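Local structure of hydrogen peroxide-inducible genes activator (Corynebacterium glutamicum, 6G1D) at residues Q43-V46 with A47-G51; G206-L209 with H210-V214; V214-C217 with R218-D221; A270-N273 with S274-A278. The protein senses hydrogen peroxide and, as a LysR-type transcription factor, probably controls the expression of peroxide-inducible genes. The protein carries 1 engineered substitution. All coordinates share one frame; numbering follows the deposited sequence. Where two conformers were deposited one is given.

How the contacts relate
From the N terminus, contact 1 comes first, about two and a half turns of helix 38-52 in the DNA-binding region. Contacts 2, 3 and 4 follow in the LysR substrate-binding region, on the opposite side of the chain's centre; the centres of contacts 1 and 2 are about 60 Å apart. Each contact joins consecutive residues, so none closes a long loop, and none nests in or crosses another. Contacts 2 and 3 share Val214 and describe the N-terminal and C-terminal ends of helix 208-219. Contact 4 is a turn interrupting strand 267-287. It ties to contact 3 through Arg219 NH1 and Thr277 O, 2.9 Å apart, and through Leu216 packing on Ala278, joining helix end to sheet.

Contact 1. Residues Q43-V46 with A47-G51; sequences QALV and ALETG
Thr50 grips the carbonyl of Val46 with two donors. Its backbone N lies 2.8 Å from Val46 O, and its hydroxyl OG1 donates to the same Val46 O at 2.8 Å. The two donors arrive from opposite faces of the carbonyl plane, so one oxygen is satisfied twice. The hydroxyl gets there because OG1 stands opposite the carbonyl carbon (chi1 -58°), which folds it back over the preceding turn. Glu49 N to Leu45 O is the straightest of the helical bonds here (2.8 Å, 166° at the hydrogen), with Ala47 N to Gln43 O (2.9 Å) and Leu48 N to Ala44 O (3.1 Å) continuing the alpha-helical i to i+4 pattern.

Beyond these bonds, the stem of Glu49, in one of its two deposited conformers, runs past Leu45: its CG sits 3.3 Å from Leu45 O, and its OE2 approaches Leu45 CG to 3.8 Å. The other carboxylate oxygen, OE1, accepts from the backbone N atoms of Leu56 and Ile57, fixing the loop that follows the helix. Val46 CG1 lies beside the Thr50 hydroxyl on the exposed flank.

Helix 38-52 is probably the recognition helix of the helix-turn-helix. Its inner face, with Ala44, Leu45, Ala47 and Leu48, packs on Thr17, Ile21, Gln14 and Phe18 of helix 12-24, and Leu48 also meets Tyr8 and Pro10.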
loop_
_atom_site.group_PDB
_atom_site.type_symbol
_atom_site.label_atom_id
_atom_site.label_comp_id
_atom_site.label_asym_id
_atom_site.label_seq_id
_atom_site.Cartn_x
_atom_site.Cartn_y
_atom_site.Cartn_z
ATOM N N GLN B 43 22.779 -26.117 -32.378
ATOM C CA GLN B 43 24.250 -26.034 -32.307
ATOM C C GLN B 43 24.729 -25.091 -31.204
ATOM O O GLN B 43 25.638 -25.421 -30.478
ATOM C CB GLN B 43 24.876 -25.555 -33.636
ATOM C CG GLN B 43 26.429 -25.571 -33.582
ATOM C CD GLN B 43 27.179 -24.268 -33.986
ATOM O OE1 GLN B 43 27.258 -23.948 -35.184
ATOM N NE2 GLN B 43 27.794 -23.560 -32.981
ATOM N N ALA B 44 24.115 -23.924 -31.091
ATOM C CA ALA B 44 24.428 -22.961 -30.035
ATOM C C ALA B 44 24.109 -23.533 -28.657
ATOM O O ALA B 44 24.905 -23.402 -27.724
ATOM C CB ALA B 44 23.668 -21.651 -30.248
ATOM N N LEU B 45 22.947 -24.168 -28.519
ATOM C CA LEU B 45 22.572 -24.748 -27.234
ATOM C C LEU B 45 23.515 -25.889 -26.862
ATOM O O LEU B 45 23.948 -25.955 -25.728
ATOM C CB LEU B 45 21.144 -25.269 -27.258
ATOM C CG LEU B 45 20.673 -25.993 -25.981
ATOM C CD1 LEU B 45 20.661 -25.051 -24.794
ATOM C CD2 LEU B 45 19.354 -26.718 -26.206
ATOM N N VAL B 46 23.811 -26.788 -27.794
ATOM C CA VAL B 46 24.694 -27.947 -27.537
ATOM C C VAL B 46 26.127 -27.479 -27.240
ATOM O O VAL B 46 26.791 -28.050 -26.408
ATOM C CB VAL B 46 24.641 -28.992 -28.711
ATOM C CG1 VAL B 46 25.758 -30.028 -28.644
ATOM C CG2 VAL B 46 23.275 -29.668 -28.750
ATOM N N ALA B 47 26.588 -26.426 -27.892
ATOM C CA ALA B 47 27.900 -25.828 -27.585
ATOM C C ALA B 47 27.929 -25.312 -26.148
ATOM O O ALA B 47 28.913 -25.514 -25.433
ATOM C CB ALA B 47 28.244 -24.707 -28.564
ATOM N N LEU B 48 26.846 -24.659 -25.725
ATOM C CA LEU B 48 26.719 -24.193 -24.354
ATOM C C LEU B 48 26.717 -25.373 -23.363
ATOM O O LEU B 48 27.451 -25.367 -22.386
ATOM C CB LEU B 48 25.459 -23.335 -24.192
ATOM C CG LEU B 48 25.216 -22.708 -22.819
ATOM C CD1 LEU B 48 26.340 -21.797 -22.376
ATOM C CD2 LEU B 48 23.915 -21.920 -22.866
ATOM N N GLU B 49 25.856 -26.329 -23.667
ATOM C CA GLU B 49 25.765 -27.508 -22.742
ATOM C C GLU B 49 27.066 -28.450 -22.618
ATOM O O GLU B 49 27.649 -28.816 -21.544
ATOM C CB GLU B 49 24.614 -28.397 -23.183
ATOM C CG GLU B 49 23.256 -27.741 -23.006
ATOM C CD GLU B 49 22.105 -28.632 -23.455
ATOM O OE1 GLU B 49 21.166 -28.758 -22.646
ATOM O OE2 GLU B 49 22.142 -29.222 -24.584
ATOM N N THR B 50 27.712 -28.536 -23.776
ATOM C CA THR B 50 28.977 -29.255 -23.823
ATOM C C THR B 50 30.081 -28.474 -23.136
ATOM O O THR B 50 30.834 -29.034 -22.347
ATOM C CB THR B 50 29.408 -29.511 -25.269
ATOM O OG1 THR B 50 28.390 -30.242 -25.922
ATOM C CG2 THR B 50 30.753 -30.294 -25.354
ATOM N N GLY B 51 30.161 -27.178 -23.415
ATOM C CA GLY B 51 31.145 -26.306 -22.788
ATOM C C GLY B 51 31.028 -26.287 -21.274
ATOM O O GLY B 51 32.024 -26.329 -20.564
#

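Contact 2. Residues G206-L209 with H210-V214; sequences GHSL and HDQIV. Engineered in segment 206-209: Ser208 (natural residue Cys). With SO4 (sulfate ion), chain M.
Ser208, an engineered replacement of the natural cysteine, opens helix 208-219 at what is probably the peroxide-sensing site, and it faces Gln212 one turn on. A sulfate, probably from the crystallisation liquor, sits against this helix start. Ser208 N donates to sulfate O2 at 3.0 Å and Leu209 N to sulfate O3 at 2.7 Å, while Thr109 OG1 adds a further bond. At the N-cap position, the ring of His207 meets sulfate O4 edge-on through ND1; this bond is very short, so its exact length is doubtful. Ser208 OG, held between the backbone N and the carbonyl carbon (chi1 63°), is 3.1 Å from both O2 and O3, weak approaches for which one proton must serve.

Ser208 OG also shares water 1 with Gln212, whose OE1 accepts from that water at 2.6 Å. Backbone bonds Gln212 N to Ser208 O (2.9 Å) and Ile213 N to Leu209 O (3.0 Å) close the first turn. Leu209 CG touches Ile213 CD1 at 4.0 Å, on the side covered by Phe174, Pro254 and Leu252.

Anion binding by the free amides of a helix N terminus is the motif here, within a LysR-type substrate-binding domain.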
loop_
_atom_site.group_PDB
_atom_site.type_symbol
_atom_site.label_atom_id
_atom_site.label_comp_id
_atom_site.label_asym_id
_atom_site.label_seq_id
_atom_site.Cartn_x
_atom_site.Cartn_y
_atom_site.Cartn_z
ATOM N N GLY B 206 -0.774 15.208 -1.221
ATOM C CA GLY B 206 0.421 14.746 -1.913
ATOM C C GLY B 206 0.805 15.525 -3.182
ATOM O O GLY B 206 1.918 15.363 -3.691
ATOM N N HIS B 207 -0.092 16.371 -3.689
ATOM C CA HIS B 207 0.132 17.104 -4.937
ATOM C C HIS B 207 0.577 18.517 -4.620
ATOM O O HIS B 207 -0.046 19.203 -3.803
ATOM C CB HIS B 207 -1.164 17.111 -5.752
ATOM C CG HIS B 207 -1.594 15.748 -6.189
ATOM N ND1 HIS B 207 -1.237 15.192 -7.409
ATOM C CD2 HIS B 207 -2.325 14.807 -5.548
ATOM C CE1 HIS B 207 -1.783 13.988 -7.516
ATOM N NE2 HIS B 207 -2.434 13.725 -6.397
ATOM N N SER B 208 1.646 18.974 -5.252
ATOM C CA SER B 208 2.116 20.367 -5.054
ATOM C C SER B 208 1.062 21.438 -5.464
ATOM O O SER B 208 1.041 22.544 -4.910
ATOM C CB SER B 208 3.434 20.621 -5.815
ATOM O OG SER B 208 3.254 20.471 -7.225
ATOM N N LEU B 209 0.193 21.105 -6.411
ATOM C CA LEU B 209 -0.880 22.018 -6.797
ATOM C C LEU B 209 -1.845 22.303 -5.623
ATOM O O LEU B 209 -2.315 23.436 -5.469
ATOM C CB LEU B 209 -1.670 21.480 -8.003
ATOM C CG LEU B 209 -2.725 22.420 -8.581
ATOM C CD1 LEU B 209 -2.093 23.720 -9.036
ATOM C CD2 LEU B 209 -3.475 21.726 -9.728
ATOM N N HIS B 210 -2.171 21.289 -4.829
ATOM C CA HIS B 210 -2.917 21.503 -3.576
ATOM C C HIS B 210 -2.290 22.628 -2.737
ATOM O O HIS B 210 -2.930 23.638 -2.445
ATOM C CB HIS B 210 -2.941 20.206 -2.735
ATOM C CG HIS B 210 -3.595 20.350 -1.395
ATOM N ND1 HIS B 210 -2.899 20.758 -0.273
ATOM C CD2 HIS B 210 -4.891 20.266 -1.023
ATOM C CE1 HIS B 210 -3.730 20.842 0.749
ATOM N NE2 HIS B 210 -4.946 20.566 0.318
ATOM N N ASP B 211 -1.019 22.448 -2.395
ATOM C CA ASP B 211 -0.296 23.374 -1.530
ATOM C C ASP B 211 -0.223 24.767 -2.131
ATOM O O ASP B 211 -0.305 25.755 -1.422
ATOM C CB ASP B 211 1.136 22.879 -1.261
ATOM C CG ASP B 211 1.183 21.441 -0.683
ATOM O OD1 ASP B 211 0.251 21.058 0.063
ATOM O OD2 ASP B 211 2.167 20.704 -0.977
ATOM N N GLN B 212 -0.061 24.849 -3.446
ATOM C CA GLN B 212 0.022 26.147 -4.099
ATOM C C GLN B 212 -1.289 26.929 -4.052
ATOM O O GLN B 212 -1.264 28.157 -3.874
ATOM C CB GLN B 212 0.513 25.988 -5.533
ATOM C CG GLN B 212 1.975 25.561 -5.599
ATOM C CD GLN B 212 2.340 24.844 -6.880
ATOM O OE1 GLN B 212 1.494 24.651 -7.759
ATOM N NE2 GLN B 212 3.597 24.435 -6.991
ATOM N N ILE B 213 -2.369 26.205 -4.279
ATOM C CA ILE B 213 -3.713 26.817 -4.112
ATOM C C ILE B 213 -4.090 27.320 -2.608
ATOM O O ILE B 213 -4.527 28.452 -2.206
ATOM C CB ILE B 213 -4.826 25.937 -4.683
ATOM C CG1 ILE B 213 -4.553 25.653 -6.152
ATOM C CG2 ILE B 213 -6.173 26.608 -4.524
ATOM C CD1 ILE B 213 -5.468 24.616 -6.744
ATOM N N VAL B 214 -3.643 26.425 -1.718
ATOM C CA VAL B 214 -3.757 26.794 -0.306
ATOM C C VAL B 214 -2.948 28.046 -0.002
ATOM O O VAL B 214 -3.454 28.923 0.672
ATOM C CB VAL B 214 -3.353 25.626 0.623
ATOM C CG1 VAL B 214 -3.120 26.083 2.078
ATOM C CG2 VAL B 214 -4.416 24.516 0.537
HETATM S S SO4 M . 1.504 17.714 -8.538
HETATM O O1 SO4 M . 1.794 18.032 -10.145
HETATM O O2 SO4 M . 2.836 17.462 -7.501
HETATM O O3 SO4 M . 0.589 19.035 -8.094
HETATM O O4 SO4 M . 0.647 16.343 -8.575
HETATM O O HOH W 1 2.249 22.508 -9.045
#

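Contact 3. Residues V214-C217 with R218-D221; sequences VDLC and RRGD
Arg218 and Arg219 turn back on Val214, Asp215 and Leu216 at the C-terminal end of helix 208-219, which closes in a Schellman motif, Asp221 leaving helical geometry with positive phi (58°). The firm part is the last regular turn. Arg218 N bonds to Val214 O at 3.1 Å and Arg219 N to Asp215 O at 3.2 Å. After that the bonding frays: Gly220 N is shared weakly between Leu216 O (3.4 Å) and Cys217 O (3.1 Å), as the chain unwinds.

The packed side of the helix is apolar. Cys217, buried, lies against Leu200 and Pro224, and Pro224 also covers Val214. Leu216 is buried too, its CD2 packing on Ala278 CB; the approach of its CD1 to the Arg219 guanidinium is too short to be trusted in detail.

Towards solvent the arrangement is looser. Arg218, in one of two deposited conformers, runs alongside Val214 in the same direction. A nearly eclipsed chi2 (20°) bends the chain so that its guanidinium presents its edge, in plane, to Val214 CG1, 3.4 Å from NE. The second conformer makes this contact less certain, and the exposed Asp221 is poorly ordered.

Asp215 and Arg219 carry opposite charges, but Asp215 OD1 and Arg219 NH1 are 5.4 Å apart, too far for a salt bridge; the planes of the two groups are 46° apart. Arg219 NH1 is instead bonded to Thr277 O across the fold, while water 2, lying in the guanidinium plane, accepts from NH1 and donates to Asp215 OD1 at 2.5 Å.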
loop_
_atom_site.group_PDB
_atom_site.type_symbol
_atom_site.label_atom_id
_atom_site.label_comp_id
_atom_site.label_asym_id
_atom_site.label_seq_id
_atom_site.Cartn_x
_atom_site.Cartn_y
_atom_site.Cartn_z
ATOM N N VAL B 214 -3.643 26.425 -1.718
ATOM C CA VAL B 214 -3.757 26.794 -0.306
ATOM C C VAL B 214 -2.948 28.046 -0.002
ATOM O O VAL B 214 -3.454 28.923 0.672
ATOM C CB VAL B 214 -3.353 25.626 0.623
ATOM C CG1 VAL B 214 -3.120 26.083 2.078
ATOM C CG2 VAL B 214 -4.416 24.516 0.537
ATOM N N ASP B 215 -1.725 28.171 -0.519
ATOM C CA ASP B 215 -0.905 29.376 -0.277
ATOM C C ASP B 215 -1.515 30.635 -0.883
ATOM O O ASP B 215 -1.364 31.742 -0.330
ATOM C CB ASP B 215 0.524 29.218 -0.815
ATOM C CG ASP B 215 1.427 30.392 -0.424
ATOM O OD1 ASP B 215 2.012 31.093 -1.305
ATOM O OD2 ASP B 215 1.500 30.634 0.800
ATOM N N LEU B 216 -2.185 30.475 -2.027
ATOM C CA LEU B 216 -2.861 31.583 -2.663
ATOM C C LEU B 216 -3.980 32.112 -1.756
ATOM O O LEU B 216 -4.152 33.332 -1.608
ATOM C CB LEU B 216 -3.438 31.128 -3.996
ATOM C CG LEU B 216 -3.611 32.010 -5.193
ATOM C CD1 LEU B 216 -2.382 32.883 -5.375
ATOM C CD2 LEU B 216 -3.794 31.082 -6.394
ATOM N N CYS B 217 -4.751 31.181 -1.184
ATOM C CA CYS B 217 -5.798 31.521 -0.237
ATOM C C CYS B 217 -5.253 32.254 0.993
ATOM O O CYS B 217 -5.870 33.218 1.436
ATOM C CB CYS B 217 -6.577 30.282 0.165
ATOM S SG CYS B 217 -7.564 29.582 -1.169
ATOM N N ARG B 218 -4.110 31.816 1.473
ATOM C CA ARG B 218 -3.459 32.513 2.597
ATOM C C ARG B 218 -3.040 34.076 2.404
ATOM O O ARG B 218 -3.195 35.098 3.139
ATOM C CB ARG B 218 -2.247 31.723 3.082
ATOM C CG ARG B 218 -2.577 30.485 3.895
ATOM C CD ARG B 218 -4.001 30.005 3.661
ATOM N NE ARG B 218 -4.200 28.613 4.049
ATOM C CZ ARG B 218 -4.783 28.210 5.171
ATOM N NH1 ARG B 218 -5.235 29.093 6.046
ATOM N NH2 ARG B 218 -4.916 26.915 5.418
ATOM N N ARG B 219 -2.592 34.241 1.169
ATOM C CA ARG B 219 -2.176 35.567 0.769
ATOM C C ARG B 219 -3.404 36.465 0.907
ATOM O O ARG B 219 -3.306 37.627 1.287
ATOM C CB ARG B 219 -1.620 35.564 -0.645
ATOM C CG ARG B 219 -0.167 35.144 -0.684
ATOM C CD ARG B 219 0.271 34.807 -2.089
ATOM N NE ARG B 219 0.062 35.925 -2.990
ATOM C CZ ARG B 219 0.000 35.807 -4.306
ATOM N NH1 ARG B 219 0.128 34.619 -4.864
ATOM N NH2 ARG B 219 -0.194 36.876 -5.058
ATOM N N GLY B 220 -4.561 35.895 0.592
ATOM C CA GLY B 220 -5.836 36.578 0.666
ATOM C C GLY B 220 -6.522 36.454 2.018
ATOM O O GLY B 220 -7.663 36.887 2.160
ATOM N N ASP B 221 -5.838 35.842 2.987
ATOM C CA ASP B 221 -6.348 35.624 4.353
ATOM C C ASP B 221 -7.652 34.825 4.402
ATOM O O ASP B 221 -8.573 35.166 5.130
ATOM C CB ASP B 221 -6.457 36.949 5.133
ATOM C CG ASP B 221 -6.788 36.749 6.600
ATOM O OD1 ASP B 221 -7.532 37.582 7.164
ATOM O OD2 ASP B 221 -6.303 35.768 7.195
HETATM O O HOH W 2 1.216 32.055 -3.525
#

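Contact 4. Residues A270-N273 with S274-A278; sequences ANFN and SDVTA
Asn273 and Val276 face each other across a type I beta turn, a local contact in the irregular stretch that interrupts strand 267-287, an inner strand of the mixed sheet. The evidence for the turn is the bond from Val276 N to Asn273 O, 3.0 Å long and fairly straight at the hydrogen (160°), with the donor standing above the carbonyl plane. A second, weaker link comes from the side chain: Asp275 N is 3.1 Å from Asn273 OD1, an angle of 131° making it a weak bond. The Asn273 side chain can reach because its CG sits between the backbone N and the carbonyl carbon (chi1 67°), directing the amide over the turn. The two together amount to an Asx turn laid over the beta turn, with the amide and the Asp275 carboxylate steeply inclined to one another.

The amide also lies across Val276, whose CG2 approaches Asn273 OD1 at 3.6 Å. At its other end, Asn273 ND2 bonds weakly to Glu191 OE1, so both ends of the amide have partners.

Phe272, just before the turn, packs on Val276, which closes it, and on Ala278 beyond it. Its CB meets Val276 CB at 3.7 Å, and its CD2 meets Ala278 CB at 3.8 Å; Val276 CG1 and Ala278 CB both lie oblique to the ring. Val176 of strand 164-179 and the loop residue Leu190 cover Phe272, and Leu192 covers Val276. Backbone bonds of Ala270 to Val176 and of Ala278 to Phe174 attach the stretch at both ends to strand 164-179, and Lys322 NZ donates to Val276 O.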
loop_
_atom_site.group_PDB
_atom_site.type_symbol
_atom_site.label_atom_id
_atom_site.label_comp_id
_atom_site.label_asym_id
_atom_site.label_seq_id
_atom_site.Cartn_x
_atom_site.Cartn_y
_atom_site.Cartn_z
ATOM N N ALA B 270 -12.312 31.566 -15.570
ATOM C CA ALA B 270 -12.172 32.939 -15.137
ATOM C C ALA B 270 -10.733 33.213 -14.759
ATOM O O ALA B 270 -9.984 32.287 -14.450
ATOM C CB ALA B 270 -13.030 33.169 -13.915
ATOM N N ASN B 271 -10.362 34.490 -14.721
ATOM C CA ASN B 271 -9.020 34.862 -14.290
ATOM C C ASN B 271 -9.017 35.993 -13.299
ATOM O O ASN B 271 -9.927 36.820 -13.273
ATOM C CB ASN B 271 -8.160 35.272 -15.496
ATOM C CG ASN B 271 -7.716 34.080 -16.317
ATOM O OD1 ASN B 271 -6.900 33.281 -15.848
ATOM N ND2 ASN B 271 -8.268 33.935 -17.521
ATOM N N PHE B 272 -7.947 36.042 -12.518
ATOM C CA PHE B 272 -7.661 37.164 -11.667
ATOM C C PHE B 272 -7.179 38.316 -12.525
ATOM O O PHE B 272 -6.698 38.097 -13.640
ATOM C CB PHE B 272 -6.612 36.795 -10.630
ATOM C CG PHE B 272 -7.028 35.667 -9.741
ATOM C CD1 PHE B 272 -7.978 35.878 -8.754
ATOM C CD2 PHE B 272 -6.454 34.428 -9.873
ATOM C CE1 PHE B 272 -8.387 34.830 -7.944
ATOM C CE2 PHE B 272 -6.850 33.374 -9.078
ATOM C CZ PHE B 272 -7.819 33.572 -8.110
ATOM N N ASN B 273 -7.312 39.537 -11.992
ATOM C CA ASN B 273 -6.888 40.745 -12.698
ATOM C C ASN B 273 -5.356 40.802 -12.851
ATOM O O ASN B 273 -4.625 40.036 -12.214
ATOM C CB ASN B 273 -7.473 42.024 -12.067
ATOM C CG ASN B 273 -6.960 42.333 -10.679
ATOM O OD1 ASN B 273 -5.789 42.617 -10.466
ATOM N ND2 ASN B 273 -7.866 42.346 -9.739
ATOM N N SER B 274 -4.917 41.714 -13.709
ATOM C CA SER B 274 -3.521 41.901 -14.084
ATOM C C SER B 274 -2.543 42.071 -12.923
ATOM O O SER B 274 -1.427 41.580 -13.013
ATOM C CB SER B 274 -3.378 43.099 -15.044
ATOM O OG SER B 274 -4.087 42.894 -16.241
ATOM N N ASP B 275 -2.974 42.736 -11.851
ATOM C CA ASP B 275 -2.150 42.987 -10.649
ATOM C C ASP B 275 -1.975 41.785 -9.722
ATOM O O ASP B 275 -1.153 41.834 -8.820
ATOM C CB ASP B 275 -2.748 44.129 -9.788
ATOM C CG ASP B 275 -2.708 45.475 -10.469
ATOM O OD1 ASP B 275 -1.592 45.967 -10.729
ATOM O OD2 ASP B 275 -3.792 46.057 -10.707
ATOM N N VAL B 276 -2.754 40.723 -9.910
ATOM C CA VAL B 276 -2.664 39.539 -9.047
ATOM C C VAL B 276 -1.682 38.515 -9.628
ATOM O O VAL B 276 -1.696 38.220 -10.805
ATOM C CB VAL B 276 -4.036 38.876 -8.884
ATOM C CG1 VAL B 276 -3.923 37.583 -8.064
ATOM C CG2 VAL B 276 -5.036 39.860 -8.274
ATOM N N THR B 277 -0.834 37.963 -8.798
ATOM C CA THR B 277 0.072 36.914 -9.186
ATOM C C THR B 277 -0.488 35.591 -8.707
ATOM O O THR B 277 -0.685 35.389 -7.519
ATOM C CB THR B 277 1.471 37.162 -8.617
ATOM O OG1 THR B 277 1.947 38.401 -9.166
ATOM C CG2 THR B 277 2.443 35.998 -9.034
ATOM N N ALA B 278 -0.762 34.702 -9.654
ATOM C CA ALA B 278 -1.294 33.388 -9.356
ATOM C C ALA B 278 -0.687 32.412 -10.345
ATOM O O ALA B 278 -1.243 32.181 -11.446
ATOM C CB ALA B 278 -2.838 33.421 -9.454
#